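Local coordinates for enoyl-CoA hydratase/isomerase (Pseudomonas aeruginosa, PDB 3LAO) that catalyses the hydration of enoyl-CoA thioesters as a homotrimer of the crotonase family, and may act on a steroid side-chain enoyl-CoA, at the interface of chains A and B. Numbering follows the deposited sequence. Chains: chain A/B, enoyl-CoA hydratase/isomerase.

The interface of chains A and B. Residues chain A 167-168, 171-172; chain B 107, 129, 206-207, 210, 215.
A:Leu171 and A:Thr172, just past the C-terminal end of helix 163-170, lie against B:Ile207 near the end of helix 196-209. CG1 of B:Ile207 is the atom that reaches across, lying 4.0 Å from CB of A:Leu171 and equally near the methyl CG2 of A:Thr172. It is directed there by a chi1 of -71°, which sets CG1 beside the backbone N and opposite the carbonyl carbon. An isoleucine suits the place because its apolar CG1 arm makes an all-carbon contact with both neighbours. A:Leu171, the residue with the most surface hidden here, brings CD2 near the backbone O of B:Val215, while B:Pro107 lies loosely beside CD1. The leucine carbonyl O faces the valine methyl CG2 at 3.9 Å and the methyl CB of B:Ala210 at 3.4 Å, where a small side chain lets the turn come close.

A:Thr172 divides its two branches between the chains. OG1 turns back to its own chain and bonds O of A:Arg168 at 2.6 Å, in the carbonyl plane, tying the turn to the helix end. That bond helps fix the rotation that presents CG2 to B:Ile207 and, at 4.0 Å, to CG of B:Arg206. The long arginine, poorly ordered, appears to offer its aliphatic stem here; the placement of its guanidinium near that of A:Arg168 is uncertain and carries little. A water links O of A:Thr172 to O of B:Arg206, bridging the two backbones.

At the other edge B:Ile129, opening strand 129-133, points CD1 at the helix backbone, 3.6 Å from CA of A:Arg168. Together these contacts seat the end of one subunit's helix against its neighbour and help hold the trimer together.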
HETATM    1  N   MSE A 167      -0.936  11.760   4.706  1.00 24.34           N
HETATM    2  CA  MSE A 167      -1.573  13.073   4.754  1.00 27.12           C
HETATM    3  C   MSE A 167      -1.177  13.838   6.030  1.00 28.89           C
HETATM    4  O   MSE A 167      -1.098  15.068   6.007  1.00 27.48           O
HETATM    5  CB  MSE A 167      -3.112  13.022   4.587  1.00 25.52           C
HETATM    6  CG  MSE A 167      -3.612  12.541   3.186  1.00 32.15           C
HETATM    7 SE   MSE A 167      -2.688  13.326   1.657  0.66 24.89          SE
HETATM    8  CE  MSE A 167      -2.065  11.675   0.780  1.00 25.27           C
ATOM      9  N   ARG A 168      -0.923  13.122   7.124  0.56 24.51           N
ATOM     10  CA  ARG A 168      -0.565  13.804   8.369  0.56 28.08           C
ATOM     11  C   ARG A 168       0.608  14.765   8.098  0.56 32.12           C
ATOM     12  O   ARG A 168       0.694  15.846   8.675  0.56 35.07           O
ATOM     13  CB  ARG A 168      -0.196  12.794   9.467  0.56 27.17           C
ATOM     14  CG  ARG A 168       1.049  13.179  10.293  0.56 30.37           C
ATOM     15  CD  ARG A 168       0.595  13.762  11.599  0.56 31.06           C
ATOM     16  NE  ARG A 168       1.608  14.360  12.460  0.56 22.16           N
ATOM     17  CZ  ARG A 168       1.951  15.641  12.412  0.56 24.97           C
ATOM     18  NH1 ARG A 168       2.834  16.108  13.275  0.56 28.00           N
ATOM     19  NH2 ARG A 168       1.436  16.451  11.487  0.56 18.37           N
ATOM     20  N   LEU A 171      -0.013  17.360   4.131  1.00 32.75           N
ATOM     21  CA  LEU A 171      -0.887  18.532   4.223  1.00 29.16           C
ATOM     22  C   LEU A 171      -0.511  19.532   5.328  1.00 27.92           C
ATOM     23  O   LEU A 171      -1.053  20.605   5.367  1.00 30.08           O
ATOM     24  CB  LEU A 171      -2.356  18.110   4.378  1.00 22.92           C
ATOM     25  CG  LEU A 171      -2.796  17.026   3.381  1.00 25.40           C
ATOM     26  CD1 LEU A 171      -4.272  16.647   3.588  1.00 29.46           C
ATOM     27  CD2 LEU A 171      -2.570  17.497   1.971  1.00 30.32           C
ATOM     28  N   THR A 172       0.428  19.200   6.206  1.00 27.29           N
ATOM     29  CA  THR A 172       0.828  20.124   7.290  1.00 23.63           C
ATOM     30  C   THR A 172       2.233  20.684   7.096  1.00 26.77           C
ATOM     31  O   THR A 172       2.580  21.741   7.635  1.00 37.59           O
ATOM     32  CB  THR A 172       0.805  19.409   8.657  1.00 28.78           C
ATOM     33  OG1 THR A 172       1.686  18.260   8.643  1.00 28.66           O
ATOM     34  CG2 THR A 172      -0.599  18.906   8.929  1.00 31.85           C
TER
ATOM     35  N   PRO B 107      -9.468  19.011   2.310  1.00 33.57           N
ATOM     36  CA  PRO B 107      -9.126  18.006   3.326  1.00 30.93           C
ATOM     37  C   PRO B 107     -10.249  17.662   4.257  1.00 26.17           C
ATOM     38  O   PRO B 107     -11.051  18.499   4.557  1.00 29.47           O
ATOM     39  CB  PRO B 107      -7.990  18.680   4.128  1.00 28.19           C
ATOM     40  CG  PRO B 107      -7.400  19.635   3.163  1.00 32.05           C
ATOM     41  CD  PRO B 107      -8.556  20.167   2.358  1.00 30.74           C
ATOM     42  N   ILE B 129      -7.256  12.401   7.975  1.00 27.72           N
ATOM     43  CA  ILE B 129      -6.815  12.209   9.344  1.00 29.88           C
ATOM     44  C   ILE B 129      -8.010  11.664  10.098  1.00 35.79           C
ATOM     45  O   ILE B 129      -9.155  12.182   9.973  1.00 34.31           O
ATOM     46  CB  ILE B 129      -6.478  13.511  10.027  1.00 29.67           C
ATOM     47  CG1 ILE B 129      -5.454  14.320   9.203  1.00 35.19           C
ATOM     48  CG2 ILE B 129      -6.056  13.234  11.478  1.00 24.81           C
ATOM     49  CD1 ILE B 129      -4.105  13.711   9.063  1.00 29.53           C
ATOM     50  N   ARG B 206      -3.932  22.663  11.996  1.00 30.18           N
ATOM     51  CA  ARG B 206      -2.629  22.556  11.365  1.00 35.28           C
ATOM     52  C   ARG B 206      -2.678  22.534   9.804  1.00 38.28           C
ATOM     53  O   ARG B 206      -1.847  23.157   9.159  1.00 33.45           O
ATOM     54  CB  ARG B 206      -1.849  21.377  11.941  1.00 37.71           C
ATOM     55  CG  ARG B 206      -0.347  21.566  11.872  1.00 51.65           C
ATOM     56  CD  ARG B 206       0.175  22.197  13.145  1.00 65.36           C
ATOM     57  NE  ARG B 206       1.227  21.407  13.786  1.00 81.27           N
ATOM     58  CZ  ARG B 206       1.058  20.187  14.313  1.00 88.61           C
ATOM     59  NH1 ARG B 206      -0.128  19.570  14.267  1.00 86.20           N
ATOM     60  NH2 ARG B 206       2.091  19.574  14.883  1.00 90.97           N
ATOM     61  N   ILE B 207      -3.654  21.828   9.220  1.00 30.37           N
ATOM     62  CA  ILE B 207      -3.825  21.736   7.781  1.00 22.10           C
ATOM     63  C   ILE B 207      -4.312  23.092   7.286  1.00 33.79           C
ATOM     64  O   ILE B 207      -3.966  23.547   6.189  1.00 36.09           O
ATOM     65  CB  ILE B 207      -4.891  20.647   7.415  1.00 33.79           C
ATOM     66  CG1 ILE B 207      -4.365  19.228   7.674  1.00 33.22           C
ATOM     67  CG2 ILE B 207      -5.435  20.794   5.985  1.00 26.00           C
ATOM     68  CD1 ILE B 207      -5.507  18.129   7.599  1.00 17.14           C
ATOM     69  N   ALA B 210      -1.555  25.591   6.344  1.00 35.42           N
ATOM     70  CA  ALA B 210      -0.886  25.358   5.067  1.00 31.51           C
ATOM     71  C   ALA B 210      -1.465  26.273   3.956  1.00 35.34           C
ATOM     72  O   ALA B 210      -2.561  26.793   4.072  1.00 34.38           O
ATOM     73  CB  ALA B 210      -1.006  23.887   4.683  1.00 25.45           C
ATOM     74  N   VAL B 215      -2.162  22.705  -0.698  1.00 31.39           N
ATOM     75  CA  VAL B 215      -2.889  21.603  -0.084  1.00 30.76           C
ATOM     76  C   VAL B 215      -3.761  20.905  -1.157  1.00 33.94           C
ATOM     77  O   VAL B 215      -3.671  19.678  -1.378  1.00 32.52           O
ATOM     78  CB  VAL B 215      -3.737  22.047   1.146  1.00 27.47           C
ATOM     79  CG1 VAL B 215      -4.848  21.018   1.455  1.00 22.40           C
ATOM     80  CG2 VAL B 215      -2.873  22.280   2.363  1.00 24.13           C
TER
HETATM   81  O   HOH W   1       0.768  23.490   9.094  1.00 41.80           O